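PDB 6J18: ESX-5 secretion system protein EccC5 from Mycobacterium tuberculosis, which forms the ATP-binding motor component of the ESX-5 type VII secretion system, which exports EsxN and a number of PE_PGRS and PPE proteins. Local coordinates for residues A[139-144]-A[157-162]; A[206-211]-A[239-244]; A[220-225]-A[254-259]. All coordinates share one frame; numbering follows the deposited sequence. Where two conformers were deposited one is given.

Interaction 1: residues A[139-144]-A[157-162]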
loop_
_atom_site.group_PDB
_atom_site.type_symbol
_atom_site.label_atom_id
_atom_site.label_comp_id
_atom_site.label_asym_id
_atom_site.label_seq_id
_atom_site.Cartn_x
_atom_site.Cartn_y
_atom_site.Cartn_z
ATOM N N GLN A 139 10.705 4.881 3.733
ATOM C CA GLN A 139 11.520 4.564 2.576
ATOM C C GLN A 139 10.665 3.797 1.572
ATOM O O GLN A 139 10.014 2.815 1.929
ATOM C CB GLN A 139 12.743 3.758 3.014
ATOM C CG GLN A 139 13.549 3.144 1.902
ATOM C CD GLN A 139 14.747 2.381 2.427
ATOM O OE1 GLN A 139 14.747 1.151 2.463
ATOM N NE2 GLN A 139 15.776 3.109 2.846
ATOM N N VAL A 140 10.648 4.254 0.324
ATOM C CA VAL A 140 9.755 3.675 -0.675
ATOM C C VAL A 140 10.494 2.825 -1.706
ATOM O O VAL A 140 11.499 3.250 -2.275
ATOM C CB VAL A 140 8.956 4.773 -1.412
ATOM C CG1 VAL A 140 8.189 4.186 -2.592
ATOM C CG2 VAL A 140 8.009 5.475 -0.450
ATOM N N TRP A 141 9.987 1.616 -1.925
ATOM C CA TRP A 141 10.483 0.733 -2.973
ATOM C C TRP A 141 9.378 0.554 -4.010
ATOM O O TRP A 141 8.381 -0.124 -3.758
ATOM C CB TRP A 141 10.922 -0.612 -2.389
ATOM C CG TRP A 141 12.025 -0.491 -1.373
ATOM C CD1 TRP A 141 11.961 0.146 -0.166
ATOM C CD2 TRP A 141 13.350 -1.027 -1.471
ATOM N NE1 TRP A 141 13.165 0.046 0.488
ATOM C CE2 TRP A 141 14.037 -0.671 -0.292
ATOM C CE3 TRP A 141 14.027 -1.773 -2.442
ATOM C CZ2 TRP A 141 15.360 -1.034 -0.056
ATOM C CZ3 TRP A 141 15.343 -2.133 -2.207
ATOM C CH2 TRP A 141 15.995 -1.762 -1.025
ATOM N N LEU A 142 9.559 1.170 -5.173
ATOM C CA LEU A 142 8.461 1.343 -6.120
ATOM C C LEU A 142 8.563 0.456 -7.362
ATOM O O LEU A 142 9.535 0.526 -8.109
ATOM C CB LEU A 142 8.386 2.814 -6.544
ATOM C CG LEU A 142 7.289 3.247 -7.517
ATOM C CD1 LEU A 142 5.914 3.102 -6.884
ATOM C CD2 LEU A 142 7.526 4.680 -7.976
ATOM N N VAL A 143 7.549 -0.376 -7.576
ATOM C CA VAL A 143 7.406 -1.091 -8.839
ATOM C C VAL A 143 6.389 -0.351 -9.699
ATOM O O VAL A 143 5.196 -0.352 -9.401
ATOM C CB VAL A 143 6.952 -2.549 -8.642
ATOM C CG1 VAL A 143 6.885 -3.265 -9.984
ATOM C CG2 VAL A 143 7.892 -3.277 -7.702
ATOM N N ASP A 144 6.866 0.285 -10.765
ATOM C CA ASP A 144 6.018 1.151 -11.577
ATOM C C ASP A 144 6.337 1.040 -13.069
ATOM O O ASP A 144 6.991 1.917 -13.633
ATOM C CB ASP A 144 6.168 2.600 -11.109
ATOM C CG ASP A 144 5.193 3.540 -11.786
ATOM O OD1 ASP A 144 4.178 3.061 -12.335
ATOM O OD2 ASP A 144 5.444 4.763 -11.765
ATOM N N TYR A 157 12.859 9.976 -0.605
ATOM C CA TYR A 157 11.941 8.951 -0.112
ATOM C C TYR A 157 12.113 7.647 -0.878
ATOM O O TYR A 157 12.113 6.563 -0.292
ATOM C CB TYR A 157 10.488 9.418 -0.224
ATOM C CG TYR A 157 10.068 10.403 0.839
ATOM C CD1 TYR A 157 9.590 9.967 2.067
ATOM C CD2 TYR A 157 10.147 11.770 0.614
ATOM C CE1 TYR A 157 9.201 10.867 3.042
ATOM C CE2 TYR A 157 9.765 12.676 1.580
ATOM C CZ TYR A 157 9.294 12.221 2.793
ATOM O OH TYR A 157 8.913 13.125 3.756
ATOM N N VAL A 158 12.252 7.761 -2.195
ATOM C CA VAL A 158 12.340 6.591 -3.059
ATOM C C VAL A 158 13.749 6.016 -3.073
ATOM O O VAL A 158 14.645 6.552 -3.726
ATOM C CB VAL A 158 11.914 6.921 -4.500
ATOM C CG1 VAL A 158 11.978 5.674 -5.369
ATOM C CG2 VAL A 158 10.514 7.510 -4.512
ATOM N N GLU A 159 13.935 4.923 -2.343
ATOM C CA GLU A 159 15.216 4.235 -2.295
ATOM C C GLU A 159 15.517 3.568 -3.630
ATOM O O GLU A 159 16.585 3.763 -4.210
ATOM C CB GLU A 159 15.221 3.193 -1.174
ATOM C CG GLU A 159 16.496 2.369 -1.063
ATOM C CD GLU A 159 17.671 3.161 -0.517
ATOM O OE1 GLU A 159 17.477 4.329 -0.117
ATOM O OE2 GLU A 159 18.789 2.609 -0.479
ATOM N N ARG A 160 14.566 2.770 -4.103
ATOM C CA ARG A 160 14.707 2.072 -5.375
ATOM C C ARG A 160 13.387 2.052 -6.134
ATOM O O ARG A 160 12.316 1.945 -5.537
ATOM C CB ARG A 160 15.204 0.640 -5.155
ATOM C CG ARG A 160 16.639 0.532 -4.660
ATOM C CD ARG A 160 17.639 0.743 -5.786
ATOM N NE ARG A 160 18.108 -0.522 -6.345
ATOM C CZ ARG A 160 17.665 -1.050 -7.481
ATOM N NH1 ARG A 160 16.736 -0.422 -8.190
ATOM N NH2 ARG A 160 18.152 -2.207 -7.910
ATOM N N PHE A 161 13.465 2.164 -7.454
ATOM C CA PHE A 161 12.282 1.995 -8.288
ATOM C C PHE A 161 12.638 1.124 -9.487
ATOM O O PHE A 161 13.783 1.117 -9.942
ATOM C CB PHE A 161 11.701 3.343 -8.736
ATOM C CG PHE A 161 12.647 4.189 -9.541
ATOM C CD1 PHE A 161 12.686 4.086 -10.922
ATOM C CD2 PHE A 161 13.475 5.109 -8.920
ATOM C CE1 PHE A 161 13.547 4.868 -11.666
ATOM C CE2 PHE A 161 14.337 5.895 -9.659
ATOM C CZ PHE A 161 14.374 5.775 -11.034
ATOM N N ALA A 162 11.659 0.372 -9.979
ATOM C CA ALA A 162 11.891 -0.565 -11.071
ATOM C C ALA A 162 10.768 -0.498 -12.096
ATOM O O ALA A 162 9.591 -0.449 -11.740
ATOM C CB ALA A 162 12.034 -1.977 -10.530
#
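Val140 N donates to Tyr157 O over 2.8 Å in an almost straight bond, the donor lying well outside the plane of that carbonyl, and so opens a parallel pairing of strand 137-143 with strand 158-162. Val140 O then accepts from Glu159 N at 3.0 Å, a more bent bond (134°). Between Val140 and Trp141 the partner strand gains one residue: Val140 faces Val158, but Trp141 faces Arg160. This is a beta bulge at Glu159, and it leaves Arg160 N buried without a partner. Beyond it the regular alternation resumes, from Leu142 N to Arg160 O, Ala162 N to Leu142 O and Asp144 N to Ala162 O.

The bulge turns the Glu159 side chain toward strand 137-143. With CG anti to its backbone N and the chain bent at chi2 (72°), Glu159 sets CG over one face of the Trp141 indole, 3.7 Å from CZ2 near the rim, as an off-centre CH-pi contact. Its CB meets Gln139 CG at 3.5 Å, and the carboxylate stacks on the Gln139 amide while OE1 accepts from Ser126 N. The indole is also held at its edge: Trp141 NE1 donates to Gln139 OE1 at 2.8 Å, close to the ring plane. Arg160 CB approaches Trp141 CE3 obliquely (3.8 Å), and in one of two modelled conformers Arg160 NE forms a salt bridge with Glu174 of helix 165-180. That helix covers the sheet face carrying Trp141, Val143 and Ala162, an alpha/beta layering characteristic of the RecA-like ATPase core of FtsK/SpoIIIE-type motors, here the C-terminal ATPase domain of EccC5.

Interaction 2: residues A[206-211]-A[239-244]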
loop_
_atom_site.group_PDB
_atom_site.type_symbol
_atom_site.label_atom_id
_atom_site.label_comp_id
_atom_site.label_asym_id
_atom_site.label_seq_id
_atom_site.Cartn_x
_atom_site.Cartn_y
_atom_site.Cartn_z
ATOM N N LEU A 206 6.665 -1.037 0.228
ATOM C CA LEU A 206 6.739 -1.671 -1.080
ATOM C C LEU A 206 5.464 -1.360 -1.849
ATOM O O LEU A 206 4.404 -1.915 -1.561
ATOM C CB LEU A 206 6.937 -3.183 -0.955
ATOM C CG LEU A 206 6.826 -3.986 -2.256
ATOM C CD1 LEU A 206 7.830 -3.498 -3.292
ATOM C CD2 LEU A 206 7.008 -5.473 -1.989
ATOM N N ILE A 207 5.571 -0.462 -2.821
ATOM C CA ILE A 207 4.408 -0.023 -3.578
ATOM C C ILE A 207 4.461 -0.545 -5.008
ATOM O O ILE A 207 5.388 -0.239 -5.757
ATOM C CB ILE A 207 4.301 1.509 -3.588
ATOM C CG1 ILE A 207 4.128 2.024 -2.157
ATOM C CG2 ILE A 207 3.141 1.956 -4.463
ATOM C CD1 ILE A 207 4.206 3.524 -2.030
ATOM N N VAL A 208 3.463 -1.341 -5.375
ATOM C CA VAL A 208 3.423 -1.966 -6.692
ATOM C C VAL A 208 2.155 -1.600 -7.458
ATOM O O VAL A 208 1.047 -1.934 -7.038
ATOM C CB VAL A 208 3.509 -3.500 -6.583
ATOM C CG1 VAL A 208 3.555 -4.128 -7.971
ATOM C CG2 VAL A 208 4.722 -3.911 -5.759
ATOM N N ASP A 209 2.324 -0.910 -8.580
ATOM C CA ASP A 209 1.202 -0.590 -9.453
ATOM C C ASP A 209 1.156 -1.599 -10.597
ATOM O O ASP A 209 2.199 -1.984 -11.125
ATOM C CB ASP A 209 1.322 0.839 -9.993
ATOM C CG ASP A 209 -0.006 1.401 -10.477
ATOM O OD1 ASP A 209 -1.046 0.737 -10.284
ATOM O OD2 ASP A 209 -0.013 2.518 -11.037
ATOM N N ASP A 210 -0.051 -2.034 -10.953
ATOM C CA ASP A 210 -0.263 -2.965 -12.063
ATOM C C ASP A 210 0.501 -4.275 -11.892
ATOM O O ASP A 210 1.350 -4.620 -12.714
ATOM C CB ASP A 210 0.130 -2.307 -13.389
ATOM C CG ASP A 210 -0.685 -1.067 -13.687
ATOM O OD1 ASP A 210 -1.924 -1.115 -13.531
ATOM O OD2 ASP A 210 -0.086 -0.041 -14.071
ATOM N N ILE A 211 0.186 -5.010 -10.830
ATOM C CA ILE A 211 0.873 -6.263 -10.537
ATOM C C ILE A 211 0.533 -7.348 -11.560
ATOM O O ILE A 211 1.232 -8.356 -11.661
ATOM C CB ILE A 211 0.534 -6.776 -9.117
ATOM C CG1 ILE A 211 1.577 -7.789 -8.638
ATOM C CG2 ILE A 211 -0.863 -7.370 -9.074
ATOM C CD1 ILE A 211 1.370 -8.256 -7.215
ATOM N N VAL A 239 3.122 -3.350 2.448
ATOM C CA VAL A 239 2.933 -3.724 1.052
ATOM C C VAL A 239 1.616 -3.171 0.516
ATOM O O VAL A 239 0.540 -3.515 1.005
ATOM C CB VAL A 239 2.959 -5.251 0.867
ATOM C CG1 VAL A 239 2.812 -5.605 -0.602
ATOM C CG2 VAL A 239 4.253 -5.830 1.429
ATOM N N ILE A 240 1.713 -2.305 -0.487
ATOM C CA ILE A 240 0.539 -1.675 -1.081
ATOM C C ILE A 240 0.516 -1.947 -2.585
ATOM O O ILE A 240 1.381 -1.475 -3.323
ATOM C CB ILE A 240 0.521 -0.160 -0.814
ATOM C CG1 ILE A 240 0.646 0.111 0.688
ATOM C CG2 ILE A 240 -0.758 0.455 -1.345
ATOM C CD1 ILE A 240 0.769 1.576 1.040
ATOM N N VAL A 241 -0.476 -2.715 -3.030
ATOM C CA VAL A 241 -0.499 -3.241 -4.394
ATOM C C VAL A 241 -1.830 -2.981 -5.105
ATOM O O VAL A 241 -2.893 -3.036 -4.486
ATOM C CB VAL A 241 -0.220 -4.769 -4.394
ATOM C CG1 VAL A 241 -0.245 -5.332 -5.802
ATOM C CG2 VAL A 241 1.115 -5.067 -3.733
ATOM N N THR A 242 -1.764 -2.693 -6.403
ATOM C CA THR A 242 -2.965 -2.592 -7.226
ATOM C C THR A 242 -2.963 -3.635 -8.340
ATOM O O THR A 242 -1.906 -4.072 -8.798
ATOM C CB THR A 242 -3.114 -1.197 -7.863
ATOM O OG1 THR A 242 -2.132 -1.030 -8.894
ATOM C CG2 THR A 242 -2.955 -0.107 -6.817
ATOM N N ARG A 243 -4.158 -4.030 -8.771
ATOM C CA ARG A 243 -4.306 -4.949 -9.893
ATOM C C ARG A 243 -5.605 -4.675 -10.638
ATOM O O ARG A 243 -6.620 -4.354 -10.024
ATOM C CB ARG A 243 -4.279 -6.403 -9.419
ATOM C CG ARG A 243 -4.227 -7.416 -10.556
ATOM C CD ARG A 243 -4.611 -8.811 -10.091
ATOM N NE ARG A 243 -4.390 -9.810 -11.133
ATOM C CZ ARG A 243 -5.209 -10.020 -12.159
ATOM N NH1 ARG A 243 -6.313 -9.296 -12.292
ATOM N NH2 ARG A 243 -4.922 -10.953 -13.057
ATOM N N THR A 244 -5.568 -4.800 -11.961
ATOM C CA THR A 244 -6.782 -4.706 -12.762
ATOM C C THR A 244 -7.746 -5.823 -12.367
ATOM O O THR A 244 -7.322 -6.914 -11.986
ATOM C CB THR A 244 -6.480 -4.780 -14.268
ATOM O OG1 THR A 244 -5.599 -5.880 -14.528
ATOM C CG2 THR A 244 -5.818 -3.493 -14.737
HETATM O O HOH W 1 -3.378 -2.024 -11.374
#
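Two first torsions make the closest polar meeting: Asp209 swings CG anti to its backbone N (chi1 -159°), while Thr242 holds OG1 between its own N and carbonyl carbon (chi1 72°). Together they bring Thr242 OG1 to Asp209 OD1 as a donor; the modelled 2.5 Å is shorter than usual and its exact length is doubtful. The other carboxylate oxygen, OD2, is bonded to Thr107 OG1 of the predicted ATP-binding segment, and the Asp209 side chain lies about 4 Å from the bound magnesium ion. With Thr242 on one oxygen and Thr107 on the other, the carboxylate is probably limited in its rotation. A water donates to both Thr242 OG1 (2.9 Å) and Asp210 OD1 (2.8 Å), coupling the threonine to a second acid, which touches ATP.

Behind this polar end the strands run parallel and in register, Leu206 with Val239, Ile207 with Ile240 and Val208 with Val241. Ile240 N donates to Leu206 O, Val208 N to Ile240 O and Thr242 N to Val208 O. On one face Val208 CB packs on Val241 CG2 at 4.0 Å; on the other, Ile207 and Ile240 lie beneath helix 106-120. After Asp210 the chain has left the strand, with Ile211 in a 3-10 conformation, yet Ile211 N still reaches back to Thr242 O at 3.1 Å in a nearly straight bond (174°). The Ile211 side chain crosses those of Val241 and Arg243 at about a right angle, CD1 on Val241 CG1 (3.6 Å) and CG2 on Arg243 CB (3.6 Å).

Hydrophobic strand residues running into paired acids beside magnesium and nucleotide are the hallmark of a Walker B motif, with strands 203-208 and 237-244 forming part of a parallel beta-alpha-beta unit in a P-loop ATPase.

Interaction 3: residues A[220-225]-A[254-259]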
loop_
_atom_site.group_PDB
_atom_site.type_symbol
_atom_site.label_atom_id
_atom_site.label_comp_id
_atom_site.label_asym_id
_atom_site.label_seq_id
_atom_site.Cartn_x
_atom_site.Cartn_y
_atom_site.Cartn_z
ATOM N N SER A 220 7.288 -15.396 -10.129
ATOM C CA SER A 220 7.044 -14.062 -9.573
ATOM C C SER A 220 8.239 -13.476 -8.837
ATOM O O SER A 220 8.764 -14.086 -7.907
ATOM C CB SER A 220 5.841 -14.098 -8.630
ATOM O OG SER A 220 5.694 -12.864 -7.950
ATOM N N PRO A 221 8.673 -12.285 -9.265
ATOM C CA PRO A 221 9.848 -11.614 -8.700
ATOM C C PRO A 221 9.619 -11.199 -7.255
ATOM O O PRO A 221 10.572 -10.922 -6.528
ATOM C CB PRO A 221 10.024 -10.380 -9.600
ATOM C CG PRO A 221 9.121 -10.602 -10.780
ATOM C CD PRO A 221 8.015 -11.470 -10.298
ATOM N N LEU A 222 8.355 -11.169 -6.847
ATOM C CA LEU A 222 7.976 -10.706 -5.519
ATOM C C LEU A 222 8.024 -11.823 -4.479
ATOM O O LEU A 222 7.659 -11.612 -3.323
ATOM C CB LEU A 222 6.571 -10.100 -5.557
ATOM C CG LEU A 222 6.338 -8.941 -6.530
ATOM C CD1 LEU A 222 4.936 -8.379 -6.361
ATOM C CD2 LEU A 222 7.381 -7.851 -6.342
ATOM N N HIS A 223 8.478 -13.004 -4.886
ATOM C CA HIS A 223 8.427 -14.175 -4.012
ATOM C C HIS A 223 9.362 -14.049 -2.810
ATOM O O HIS A 223 9.157 -14.708 -1.790
ATOM C CB HIS A 223 8.757 -15.448 -4.798
ATOM C CG HIS A 223 10.219 -15.650 -5.049
ATOM N ND1 HIS A 223 10.880 -15.070 -6.110
ATOM C CD2 HIS A 223 11.145 -16.377 -4.380
ATOM C CE1 HIS A 223 12.153 -15.426 -6.081
ATOM N NE2 HIS A 223 12.339 -16.219 -5.042
ATOM N N LYS A 224 10.379 -13.200 -2.923
ATOM C CA LYS A 224 11.349 -13.027 -1.844
ATOM C C LYS A 224 10.822 -12.150 -0.707
ATOM O O LYS A 224 11.387 -12.140 0.386
ATOM C CB LYS A 224 12.654 -12.438 -2.385
ATOM C CG LYS A 224 13.559 -13.449 -3.074
ATOM C CD LYS A 224 14.918 -12.845 -3.394
ATOM C CE LYS A 224 15.830 -13.852 -4.079
ATOM N NZ LYS A 224 17.073 -13.217 -4.602
ATOM N N ALA A 225 9.743 -11.417 -0.963
ATOM C CA ALA A 225 9.157 -10.547 0.055
ATOM C C ALA A 225 8.006 -11.226 0.784
ATOM O O ALA A 225 7.602 -10.790 1.862
ATOM C CB ALA A 225 8.681 -9.251 -0.566
ATOM N N ASP A 254 -0.902 -15.684 -7.717
ATOM C CA ASP A 254 0.198 -14.804 -7.338
ATOM C C ASP A 254 0.504 -14.976 -5.852
ATOM O O ASP A 254 -0.373 -14.774 -5.011
ATOM C CB ASP A 254 -0.141 -13.346 -7.656
ATOM C CG ASP A 254 1.037 -12.413 -7.450
ATOM O OD1 ASP A 254 1.341 -12.081 -6.285
ATOM O OD2 ASP A 254 1.660 -12.011 -8.456
ATOM N N PRO A 255 1.751 -15.352 -5.526
ATOM C CA PRO A 255 2.145 -15.640 -4.141
ATOM C C PRO A 255 2.033 -14.431 -3.213
ATOM O O PRO A 255 1.816 -14.606 -2.015
ATOM C CB PRO A 255 3.606 -16.089 -4.277
ATOM C CG PRO A 255 4.071 -15.497 -5.562
ATOM C CD PRO A 255 2.874 -15.515 -6.464
ATOM N N MET A 256 2.174 -13.225 -3.756
ATOM C CA MET A 256 2.056 -12.019 -2.942
ATOM C C MET A 256 0.596 -11.713 -2.624
ATOM O O MET A 256 0.258 -11.398 -1.485
ATOM C CB MET A 256 2.706 -10.823 -3.644
ATOM C CG MET A 256 2.550 -9.505 -2.894
ATOM S SD MET A 256 3.169 -9.569 -1.197
ATOM C CE MET A 256 4.938 -9.588 -1.475
ATOM N N LEU A 257 -0.265 -11.813 -3.633
ATOM C CA LEU A 257 -1.691 -11.570 -3.445
ATOM C C LEU A 257 -2.309 -12.598 -2.502
ATOM O O LEU A 257 -3.198 -12.276 -1.712
ATOM C CB LEU A 257 -2.421 -11.582 -4.791
ATOM C CG LEU A 257 -2.034 -10.486 -5.786
ATOM C CD1 LEU A 257 -2.864 -10.597 -7.057
ATOM C CD2 LEU A 257 -2.192 -9.110 -5.156
ATOM N N ARG A 258 -1.834 -13.835 -2.592
ATOM C CA ARG A 258 -2.288 -14.904 -1.710
ATOM C C ARG A 258 -1.850 -14.655 -0.271
ATOM O O ARG A 258 -2.617 -14.859 0.668
ATOM C CB ARG A 258 -1.755 -16.253 -2.194
ATOM C CG ARG A 258 -2.014 -17.408 -1.238
ATOM C CD ARG A 258 -1.446 -18.741 -1.739
ATOM N NE ARG A 258 -0.490 -18.599 -2.838
ATOM C CZ ARG A 258 -0.799 -18.697 -4.129
ATOM N NH1 ARG A 258 -2.043 -18.965 -4.499
ATOM N NH2 ARG A 258 0.143 -18.544 -5.050
ATOM N N ALA A 259 -0.607 -14.215 -0.111
ATOM C CA ALA A 259 -0.062 -13.924 1.210
ATOM C C ALA A 259 -0.790 -12.746 1.848
ATOM O O ALA A 259 -1.023 -12.730 3.056
ATOM C CB ALA A 259 1.431 -13.641 1.120
#
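Met256, Leu222 and Pro255 carry most of this contact, which fastens the crossover loop of a beta-alpha-beta unit, between strand 203-208 and helix 232-235, against the first turn of helix 255-262. Met256 directs its side chain at the loop, and bends at chi2 and chi3 (56° and 73°) bring the terminal methyl round to it. There CE rests 3.9 Å from Leu222 O and the same distance from Ala225 CB. Leu222 approaches the base of the methionine instead, with CD1 4.3 Å from Met256 CB, and it also packs on Met172 of helix 165-180. The loop is thus held between two helices.

Pro255 presents the CG-CD edge of its ring to Ser220, whose CB lies 3.8 Å from Pro255 CG. Ser220 OG, also near the Pro255 ring, accepts a weak bond from Leu222 N, while Ser220 O accepts from both His223 N and His223 ND1, the imidazole meeting it edge-on. The helix start is fixed separately by Asp254 at the N-cap position: its OD1 accepts from Met256 N at 2.9 Å and from Leu257 N at 3.1 Å, the two donors reaching it from opposite faces of the carboxylate plane.

How the interactions relate
All three contacts are largely buried; the centres of interactions 2, 1 and 3 lie about 7, 12 and 14 Å from the centre of the chain. Interaction 1 includes an exposed residue, Phe161, whereas interaction 2 has none. These two share one sheet, their neighbouring strands 137-143 and 203-208 probably hydrogen-bonded through Val143 N and Ile207 O, 2.8 Å apart. Both rest on parallel backbone bonding, yet in interaction 2 Asp210 touches ATP, whereas Asp144 of interaction 1 approaches the site without contact. Interaction 3, away from the nucleotide, relies mainly on van der Waals contact, with hydrogen bonds inside each segment. It joins interaction 2 where Ile211 CD1 meets Leu222 CD1 and Val239 packs on Met256.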